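Local coordinates for hypothetical protein Atu0741 (Agrobacterium tumefaciens str. C58, PDB 1ZHV), which is of unknown function but is built from two ACT-like domains, a fold that in many relatives binds small regulatory ligands such as amino acids, at residues D59-F67 with D102-L111; I24-V34 with L43-P53. One frame throughout, in Å; residues are numbered along the deposited sequence.

Interaction 1 of 2, residues D59-F67 with D102-L111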
loop_
_atom_site.group_PDB
_atom_site.type_symbol
_atom_site.label_atom_id
_atom_site.label_comp_id
_atom_site.label_asym_id
_atom_site.label_seq_id
_atom_site.Cartn_x
_atom_site.Cartn_y
_atom_site.Cartn_z
ATOM N N ASP A 59 1.772 -11.885 -5.678
ATOM C CA ASP A 59 0.892 -11.050 -6.486
ATOM C C ASP A 59 1.765 -9.801 -6.618
ATOM O O ASP A 59 1.767 -8.940 -5.739
ATOM C CB ASP A 59 -0.388 -10.740 -5.707
ATOM C CG ASP A 59 -1.420 -10.013 -6.544
ATOM O OD1 ASP A 59 -1.015 -9.253 -7.439
ATOM O OD2 ASP A 59 -2.633 -10.188 -6.293
ATOM N N PRO A 60 2.540 -9.696 -7.711
ATOM C CA PRO A 60 3.415 -8.535 -7.892
ATOM C C PRO A 60 2.848 -7.325 -8.620
ATOM O O PRO A 60 1.707 -7.329 -9.079
ATOM C CB PRO A 60 4.593 -9.128 -8.649
ATOM C CG PRO A 60 3.892 -10.040 -9.590
ATOM C CD PRO A 60 2.857 -10.736 -8.709
ATOM N N GLY A 61 3.679 -6.289 -8.698
ATOM C CA GLY A 61 3.316 -5.072 -9.399
ATOM C C GLY A 61 2.453 -4.084 -8.650
ATOM O O GLY A 61 1.435 -3.635 -9.179
ATOM N N TRP A 62 2.851 -3.729 -7.432
ATOM C CA TRP A 62 2.076 -2.777 -6.641
ATOM C C TRP A 62 2.866 -1.534 -6.253
ATOM O O TRP A 62 4.093 -1.561 -6.147
ATOM C CB TRP A 62 1.544 -3.440 -5.365
ATOM C CG TRP A 62 0.600 -4.566 -5.610
ATOM C CD1 TRP A 62 0.909 -5.815 -6.065
ATOM C CD2 TRP A 62 -0.815 -4.549 -5.412
ATOM N NE1 TRP A 62 -0.228 -6.580 -6.163
ATOM C CE2 TRP A 62 -1.303 -5.826 -5.769
ATOM C CE3 TRP A 62 -1.723 -3.576 -4.969
ATOM C CZ2 TRP A 62 -2.658 -6.158 -5.696
ATOM C CZ3 TRP A 62 -3.070 -3.905 -4.895
ATOM C CH2 TRP A 62 -3.526 -5.188 -5.257
ATOM N N SER A 63 2.136 -0.443 -6.039
ATOM C CA SER A 63 2.708 0.839 -5.633
ATOM C C SER A 63 2.082 1.178 -4.285
ATOM O O SER A 63 0.906 0.884 -4.053
ATOM C CB SER A 63 2.374 1.931 -6.654
ATOM O OG SER A 63 2.981 1.655 -7.907
ATOM N N CYS A 64 2.863 1.804 -3.411
ATOM C CA CYS A 64 2.404 2.136 -2.067
ATOM C C CYS A 64 2.334 3.627 -1.760
ATOM O O CYS A 64 3.192 4.406 -2.185
ATOM C CB CYS A 64 3.321 1.444 -1.055
ATOM S SG CYS A 64 2.780 1.524 0.658
ATOM N N PHE A 65 1.298 4.006 -1.013
ATOM C CA PHE A 65 1.076 5.390 -0.585
ATOM C C PHE A 65 0.908 5.420 0.923
ATOM O O PHE A 65 0.294 4.527 1.503
ATOM C CB PHE A 65 -0.211 5.980 -1.171
ATOM C CG PHE A 65 -0.139 6.294 -2.627
ATOM C CD1 PHE A 65 -0.419 5.321 -3.575
ATOM C CD2 PHE A 65 0.181 7.581 -3.052
ATOM C CE1 PHE A 65 -0.389 5.624 -4.935
ATOM C CE2 PHE A 65 0.214 7.895 -4.409
ATOM C CZ PHE A 65 -0.072 6.917 -5.350
ATOM N N LYS A 66 1.435 6.462 1.552
ATOM C CA LYS A 66 1.290 6.623 2.988
ATOM C C LYS A 66 0.274 7.731 3.242
ATOM O O LYS A 66 0.316 8.769 2.579
ATOM C CB LYS A 66 2.625 7.028 3.616
ATOM C CG LYS A 66 2.544 7.275 5.119
ATOM C CD LYS A 66 3.874 7.777 5.648
ATOM C CE LYS A 66 4.061 9.245 5.334
ATOM N NZ LYS A 66 3.106 10.080 6.117
ATOM N N PHE A 67 -0.658 7.500 4.166
ATOM C CA PHE A 67 -1.622 8.542 4.530
ATOM C C PHE A 67 -0.776 9.444 5.436
ATOM O O PHE A 67 -0.233 8.980 6.442
ATOM C CB PHE A 67 -2.795 7.969 5.335
ATOM C CG PHE A 67 -3.850 7.280 4.503
ATOM C CD1 PHE A 67 -3.513 6.311 3.567
ATOM C CD2 PHE A 67 -5.197 7.561 4.712
ATOM C CE1 PHE A 67 -4.503 5.632 2.857
ATOM C CE2 PHE A 67 -6.191 6.891 4.010
ATOM C CZ PHE A 67 -5.845 5.921 3.079
ATOM N N ASP A 102 -2.431 4.841 8.175
ATOM C CA ASP A 102 -2.688 3.839 7.148
ATOM C C ASP A 102 -1.788 3.993 5.940
ATOM O O ASP A 102 -1.267 5.072 5.660
ATOM C CB ASP A 102 -4.124 3.950 6.614
ATOM C CG ASP A 102 -5.160 4.079 7.705
ATOM O OD1 ASP A 102 -5.725 3.043 8.113
ATOM O OD2 ASP A 102 -5.413 5.218 8.148
ATOM N N HIS A 103 -1.631 2.883 5.228
ATOM C CA HIS A 103 -0.899 2.848 3.974
ATOM C C HIS A 103 -1.857 2.193 2.990
ATOM O O HIS A 103 -2.698 1.380 3.376
ATOM C CB HIS A 103 0.391 2.033 4.082
ATOM C CG HIS A 103 1.551 2.816 4.614
ATOM N ND1 HIS A 103 2.607 3.225 3.826
ATOM C CD2 HIS A 103 1.826 3.249 5.865
ATOM C CE1 HIS A 103 3.486 3.872 4.574
ATOM N NE2 HIS A 103 3.035 3.901 5.814
ATOM N N LEU A 104 -1.746 2.566 1.724
ATOM C CA LEU A 104 -2.608 2.030 0.679
ATOM C C LEU A 104 -1.765 1.578 -0.495
ATOM O O LEU A 104 -0.855 2.289 -0.907
ATOM C CB LEU A 104 -3.574 3.119 0.181
ATOM C CG LEU A 104 -4.227 2.855 -1.185
ATOM C CD1 LEU A 104 -5.309 1.813 -1.019
ATOM C CD2 LEU A 104 -4.809 4.133 -1.765
ATOM N N LEU A 105 -2.049 0.394 -1.019
ATOM C CA LEU A 105 -1.342 -0.058 -2.201
ATOM C C LEU A 105 -2.366 -0.303 -3.301
ATOM O O LEU A 105 -3.491 -0.731 -3.043
ATOM C CB LEU A 105 -0.548 -1.345 -1.930
ATOM C CG LEU A 105 0.638 -1.219 -0.968
ATOM C CD1 LEU A 105 0.201 -1.645 0.424
ATOM C CD2 LEU A 105 1.807 -2.082 -1.444
ATOM N N VAL A 106 -1.975 0.023 -4.525
ATOM C CA VAL A 106 -2.808 -0.201 -5.692
ATOM C C VAL A 106 -1.846 -0.776 -6.715
ATOM O O VAL A 106 -0.632 -0.620 -6.578
ATOM C CB VAL A 106 -3.426 1.110 -6.258
ATOM C CG1 VAL A 106 -4.391 1.712 -5.237
ATOM C CG2 VAL A 106 -2.334 2.100 -6.622
ATOM N N ARG A 107 -2.373 -1.456 -7.726
ATOM C CA ARG A 107 -1.502 -2.011 -8.748
ATOM C C ARG A 107 -0.822 -0.845 -9.442
ATOM O O ARG A 107 -1.436 0.205 -9.669
ATOM C CB ARG A 107 -2.310 -2.852 -9.738
ATOM C CG ARG A 107 -2.893 -4.097 -9.102
ATOM C CD ARG A 107 -3.652 -4.964 -10.095
ATOM N NE ARG A 107 -4.174 -6.177 -9.465
ATOM C CZ ARG A 107 -3.417 -7.168 -9.000
ATOM N NH1 ARG A 107 -2.096 -7.100 -9.093
ATOM N NH2 ARG A 107 -3.981 -8.226 -8.431
ATOM N N SER A 108 0.451 -1.022 -9.769
ATOM C CA SER A 108 1.205 0.033 -10.417
ATOM C C SER A 108 0.608 0.497 -11.731
ATOM O O SER A 108 0.737 1.661 -12.088
ATOM C CB SER A 108 2.650 -0.413 -10.620
ATOM O OG SER A 108 3.243 -0.683 -9.359
ATOM N N ASN A 109 -0.047 -0.402 -12.450
ATOM C CA ASN A 109 -0.655 -0.024 -13.715
ATOM C C ASN A 109 -1.876 0.871 -13.496
ATOM O O ASN A 109 -2.383 1.474 -14.443
ATOM C CB ASN A 109 -1.048 -1.270 -14.526
ATOM C CG ASN A 109 -1.976 -2.197 -13.771
ATOM O OD1 ASN A 109 -2.554 -1.821 -12.757
ATOM N ND2 ASN A 109 -2.138 -3.414 -14.277
ATOM N N ASP A 110 -2.336 0.962 -12.247
ATOM C CA ASP A 110 -3.484 1.805 -11.898
ATOM C C ASP A 110 -3.051 3.132 -11.276
ATOM O O ASP A 110 -3.890 3.926 -10.847
ATOM C CB ASP A 110 -4.412 1.092 -10.899
ATOM C CG ASP A 110 -5.174 -0.058 -11.516
ATOM O OD1 ASP A 110 -5.618 0.083 -12.676
ATOM O OD2 ASP A 110 -5.351 -1.096 -10.833
ATOM N N LEU A 111 -1.747 3.378 -11.245
ATOM C CA LEU A 111 -1.210 4.588 -10.633
ATOM C C LEU A 111 -1.744 5.902 -11.204
ATOM O O LEU A 111 -2.142 6.797 -10.449
ATOM C CB LEU A 111 0.323 4.562 -10.701
ATOM C CG LEU A 111 1.095 5.468 -9.737
ATOM C CD1 LEU A 111 0.515 5.349 -8.333
ATOM C CD2 LEU A 111 2.571 5.072 -9.745
HETATM O O HOH W 1 -0.154 -5.722 -10.319
HETATM O O HOH W 2 0.910 -3.311 -12.089
HETATM O O HOH W 3 -0.116 6.916 8.197
#
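Phe65 and Leu104 form an antiparallel hydrogen-bonded pair between the central strand 57-67 and the neighbouring strand 102-107 of the ACT domain. Packing is tight around these two: Leu111 CD1 meets the edge of the Phe65 ring, 3.4 Å from Phe65 CZ, and Phe67 CE1 lies 3.8 Å from Leu104 CB. Leu6 and Ile8 of strand 5-8 also pack on Phe65. Nearby, Ser63 OG and Ser108 OG share a 2.8 Å hydrogen bond, small hydroxyls satisfying each other where the strand turns into a 3-10 segment.

The margins are wetter. One water links Phe67 O to Asp102 N. Gly61, whose positive phi (81°) suits a residue without a side chain, forms a G1 bulge with Trp62 opposite Tyr13, and its carbonyl accepts from Ser108 N and two waters. A chi1 of -66° sets Arg107 CG over the Trp62 six-membered ring, 3.9 Å from its centroid, and the extended chain carries the guanidinium on to Asp59. There Arg107 NH1 and NH2 form an end-on salt bridge, Arg107 NH1 2.9 Å from Asp59 OD1. Trp62 NE1 reaches Asp59 OD1 at 3.1 Å from above the carboxylate plane. Three N-H donors on one oxygen fix the carboxylate's rotation and probably stabilise its negative charge.

Interaction 2 of 2, residues I24-V34 with L43-P53; sequences IPAWADGGGFV and LSIVCLIDRIP
Arg51 NH2 is held by two acceptors, donating to Ala28 O at 2.9 Å in an almost straight bond (176°) and to a water. That water also accepts from Leu48 N and donates to Gly31 O and Phe33 O, so its four bonds tie the loop to the end of the strand. Bends at chi2 and chi3 curl the arginine chain back toward the loop, where Arg51 NE reaches Trp27 O at 2.8 Å and Arg51 NH1 meets Gly31 O at 3.1 Å, on a lone pair in the carbonyl plane. Arginine suits the place, its N-H groups spread round one flat plate to serve three backbone carbonyls. Gly30 CA lies 3.5 Å above the centre of the Arg51 guanidinium, an approach possible because glycine has no side chain to intrude.

In the ACT topology a helix usually links the first strand to the second; here residues 24-34 occupy that connection, between strands 13-18 and 35-38, as an irregular loop with barely a turn of helical backbone at 26-28. It packs against the sheet through Trp27, whose chi1 of 55° puts CG between the backbone N and carbonyl carbon, turning the indole toward Ile45, Cys47 and Pro53. Pro53 CD sits over the five-membered ring of Trp27 in a CH-pi contact, 3.5 Å from its centroid, while Pro25 CG lies against the opposite face, two rigid rings holding the indole between them. Cys47 SG comes to the indole edge, 3.7 Å from Trp27 CZ3, a sulfur-aromatic contact. Branched Ile45 serves three neighbours: CG2 touches Trp27, Ile45 CD1 touches Pro25 CD at 3.5 Å, and Ala28 CB rests on both methyls. Farther along, Val46 CG1 packs at the edge of the Phe33 ring.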
loop_
_atom_site.group_PDB
_atom_site.type_symbol
_atom_site.label_atom_id
_atom_site.label_comp_id
_atom_site.label_asym_id
_atom_site.label_seq_id
_atom_site.Cartn_x
_atom_site.Cartn_y
_atom_site.Cartn_z
ATOM N N ILE A 24 8.918 -16.468 9.857
ATOM C CA ILE A 24 9.055 -15.261 9.055
ATOM C C ILE A 24 10.390 -15.391 8.328
ATOM O O ILE A 24 11.429 -15.583 8.961
ATOM C CB ILE A 24 9.068 -13.997 9.941
ATOM C CG1 ILE A 24 7.738 -13.874 10.689
ATOM C CG2 ILE A 24 9.324 -12.759 9.078
ATOM C CD1 ILE A 24 7.655 -12.675 11.632
ATOM N N PRO A 25 10.378 -15.303 6.988
ATOM C CA PRO A 25 11.613 -15.421 6.211
ATOM C C PRO A 25 12.573 -14.262 6.443
ATOM O O PRO A 25 12.158 -13.154 6.795
ATOM C CB PRO A 25 11.107 -15.483 4.772
ATOM C CG PRO A 25 9.897 -14.598 4.823
ATOM C CD PRO A 25 9.225 -15.062 6.100
ATOM N N ALA A 26 13.860 -14.532 6.241
ATOM C CA ALA A 26 14.900 -13.532 6.434
ATOM C C ALA A 26 14.787 -12.380 5.446
ATOM O O ALA A 26 15.276 -11.286 5.709
ATOM C CB ALA A 26 16.271 -14.183 6.312
ATOM N N TRP A 27 14.145 -12.627 4.309
ATOM C CA TRP A 27 14.002 -11.595 3.290
ATOM C C TRP A 27 12.818 -10.658 3.500
ATOM O O TRP A 27 12.689 -9.661 2.795
ATOM C CB TRP A 27 13.881 -12.232 1.899
ATOM C CG TRP A 27 12.781 -13.248 1.762
ATOM C CD1 TRP A 27 12.913 -14.604 1.794
ATOM C CD2 TRP A 27 11.386 -12.986 1.558
ATOM N NE1 TRP A 27 11.690 -15.208 1.621
ATOM C CE2 TRP A 27 10.735 -14.238 1.473
ATOM C CE3 TRP A 27 10.622 -11.814 1.440
ATOM C CZ2 TRP A 27 9.352 -14.355 1.274
ATOM C CZ3 TRP A 27 9.250 -11.930 1.244
ATOM C CH2 TRP A 27 8.630 -13.194 1.163
ATOM N N ALA A 28 11.963 -10.969 4.467
ATOM C CA ALA A 28 10.772 -10.161 4.713
ATOM C C ALA A 28 11.049 -8.753 5.215
ATOM O O ALA A 28 10.640 -7.770 4.591
ATOM C CB ALA A 28 9.845 -10.880 5.683
ATOM N N ASP A 29 11.734 -8.653 6.346
ATOM C CA ASP A 29 12.032 -7.352 6.913
ATOM C C ASP A 29 13.272 -6.758 6.254
ATOM O O ASP A 29 14.306 -7.417 6.122
ATOM C CB ASP A 29 12.225 -7.476 8.426
ATOM C CG ASP A 29 12.044 -6.156 9.142
ATOM O OD1 ASP A 29 12.249 -5.105 8.501
ATOM O OD2 ASP A 29 11.708 -6.168 10.344
ATOM N N GLY A 30 13.157 -5.502 5.845
ATOM C CA GLY A 30 14.266 -4.821 5.206
ATOM C C GLY A 30 13.867 -3.374 5.057
ATOM O O GLY A 30 13.079 -2.858 5.854
ATOM N N GLY A 31 14.400 -2.710 4.042
ATOM C CA GLY A 31 14.057 -1.319 3.832
ATOM C C GLY A 31 12.703 -1.176 3.166
ATOM O O GLY A 31 12.175 -2.136 2.598
ATOM N N GLY A 32 12.140 0.025 3.234
ATOM C CA GLY A 32 10.849 0.278 2.624
ATOM C C GLY A 32 9.681 -0.135 3.497
ATOM O O GLY A 32 9.832 -0.345 4.701
ATOM N N PHE A 33 8.511 -0.249 2.881
ATOM C CA PHE A 33 7.297 -0.641 3.585
ATOM C C PHE A 33 7.266 -2.157 3.725
ATOM O O PHE A 33 7.489 -2.879 2.755
ATOM C CB PHE A 33 6.066 -0.172 2.807
ATOM C CG PHE A 33 4.759 -0.567 3.436
ATOM C CD1 PHE A 33 4.240 0.144 4.514
ATOM C CD2 PHE A 33 4.044 -1.654 2.946
ATOM C CE1 PHE A 33 3.031 -0.222 5.091
ATOM C CE2 PHE A 33 2.827 -2.030 3.522
ATOM C CZ PHE A 33 2.323 -1.313 4.593
ATOM N N VAL A 34 6.994 -2.630 4.937
ATOM C CA VAL A 34 6.926 -4.062 5.214
ATOM C C VAL A 34 5.697 -4.390 6.052
ATOM O O VAL A 34 5.469 -3.773 7.090
ATOM C CB VAL A 34 8.169 -4.538 5.995
ATOM C CG1 VAL A 34 8.068 -6.029 6.297
ATOM C CG2 VAL A 34 9.423 -4.228 5.202
ATOM N N LEU A 43 0.336 -16.721 5.807
ATOM C CA LEU A 43 1.395 -15.838 6.283
ATOM C C LEU A 43 1.576 -14.960 5.047
ATOM O O LEU A 43 2.136 -15.386 4.032
ATOM C CB LEU A 43 2.692 -16.579 6.601
ATOM C CG LEU A 43 3.839 -15.612 6.932
ATOM C CD1 LEU A 43 3.477 -14.769 8.144
ATOM C CD2 LEU A 43 5.121 -16.380 7.192
ATOM N N SER A 44 1.058 -13.741 5.132
ATOM C CA SER A 44 1.098 -12.791 4.029
ATOM C C SER A 44 2.205 -11.773 4.248
ATOM O O SER A 44 2.356 -11.258 5.346
ATOM C CB SER A 44 -0.262 -12.092 3.937
ATOM O OG SER A 44 -0.297 -11.134 2.899
ATOM N N ILE A 45 2.976 -11.486 3.206
ATOM C CA ILE A 45 4.065 -10.522 3.326
ATOM C C ILE A 45 4.098 -9.498 2.201
ATOM O O ILE A 45 4.208 -9.850 1.028
ATOM C CB ILE A 45 5.439 -11.236 3.371
ATOM C CG1 ILE A 45 5.504 -12.147 4.602
ATOM C CG2 ILE A 45 6.571 -10.204 3.372
ATOM C CD1 ILE A 45 6.759 -12.993 4.687
ATOM N N VAL A 46 3.991 -8.224 2.563
ATOM C CA VAL A 46 4.084 -7.154 1.583
ATOM C C VAL A 46 5.456 -6.528 1.777
ATOM O O VAL A 46 5.819 -6.162 2.892
ATOM C CB VAL A 46 3.028 -6.058 1.814
ATOM C CG1 VAL A 46 3.211 -4.935 0.793
ATOM C CG2 VAL A 46 1.637 -6.653 1.717
ATOM N N CYS A 47 6.229 -6.429 0.701
ATOM C CA CYS A 47 7.549 -5.816 0.768
ATOM C C CYS A 47 8.040 -5.562 -0.644
ATOM O O CYS A 47 7.376 -5.927 -1.614
ATOM C CB CYS A 47 8.538 -6.719 1.520
ATOM S SG CYS A 47 8.986 -8.274 0.718
ATOM N N LEU A 48 9.194 -4.917 -0.762
ATOM C CA LEU A 48 9.751 -4.631 -2.075
ATOM C C LEU A 48 9.927 -5.939 -2.838
ATOM O O LEU A 48 10.483 -6.905 -2.318
ATOM C CB LEU A 48 11.086 -3.895 -1.926
ATOM C CG LEU A 48 10.943 -2.451 -1.432
ATOM C CD1 LEU A 48 12.305 -1.861 -1.109
ATOM C CD2 LEU A 48 10.246 -1.625 -2.503
ATOM N N ILE A 49 9.422 -5.962 -4.070
ATOM C CA ILE A 49 9.490 -7.137 -4.932
ATOM C C ILE A 49 10.897 -7.707 -5.054
ATOM O O ILE A 49 11.076 -8.921 -5.163
ATOM C CB ILE A 49 8.984 -6.810 -6.350
ATOM C CG1 ILE A 49 7.533 -6.331 -6.287
ATOM C CG2 ILE A 49 9.095 -8.035 -7.238
ATOM C CD1 ILE A 49 6.912 -6.048 -7.658
ATOM N N ASP A 50 11.888 -6.824 -5.037
ATOM C CA ASP A 50 13.284 -7.229 -5.154
ATOM C C ASP A 50 13.687 -8.294 -4.141
ATOM O O ASP A 50 14.556 -9.123 -4.420
ATOM C CB ASP A 50 14.201 -6.016 -4.990
ATOM C CG ASP A 50 13.931 -4.940 -6.018
ATOM O OD1 ASP A 50 13.863 -5.270 -7.222
ATOM O OD2 ASP A 50 13.803 -3.759 -5.624
ATOM N N ARG A 51 13.062 -8.268 -2.968
ATOM C CA ARG A 51 13.383 -9.228 -1.914
ATOM C C ARG A 51 12.566 -10.514 -1.947
ATOM O O ARG A 51 12.863 -11.450 -1.209
ATOM C CB ARG A 51 13.216 -8.581 -0.535
ATOM C CG ARG A 51 14.132 -7.401 -0.272
ATOM C CD ARG A 51 14.473 -7.293 1.205
ATOM N NE ARG A 51 13.325 -6.989 2.058
ATOM C CZ ARG A 51 12.737 -5.797 2.139
ATOM N NH1 ARG A 51 13.181 -4.780 1.411
ATOM N NH2 ARG A 51 11.718 -5.614 2.968
ATOM N N ILE A 52 11.534 -10.567 -2.782
ATOM C CA ILE A 52 10.699 -11.761 -2.847
ATOM C C ILE A 52 11.314 -12.803 -3.779
ATOM O O ILE A 52 11.504 -12.546 -4.968
ATOM C CB ILE A 52 9.276 -11.409 -3.317
ATOM C CG1 ILE A 52 8.683 -10.342 -2.389
ATOM C CG2 ILE A 52 8.398 -12.655 -3.303
ATOM C CD1 ILE A 52 7.362 -9.764 -2.859
ATOM N N PRO A 53 11.651 -13.988 -3.236
ATOM C CA PRO A 53 12.253 -15.104 -3.977
ATOM C C PRO A 53 11.342 -15.693 -5.055
ATOM O O PRO A 53 10.122 -15.525 -5.017
ATOM C CB PRO A 53 12.565 -16.121 -2.879
ATOM C CG PRO A 53 12.769 -15.271 -1.670
ATOM C CD PRO A 53 11.638 -14.283 -1.793
HETATM O O HOH W 4 9.940 -3.523 1.776
#

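How the interactions relate
Interaction 2 lies within the sequence range of the N-terminal ACT-like family and interaction 1 within that of the ACT domain, yet both reach one continuous sheet, and strand 43-48 is the next strand before 57-67 in the chain. Their centres are 15 Å apart, but they touch. The rings of Phe33 and His103 stack, with His103 CG 3.4 Å from Phe33 CE1, and Leu105 CD2 lies 3.9 Å from Val46 CG1. At the bulge end, Ile49 CD1 packs 3.4 Å from Gly61 N. Strand 13-18 connects them further, pairing with both 43-48 and 57-67. Side-chain packing thus adds to the backbone pairing of the shared sheet.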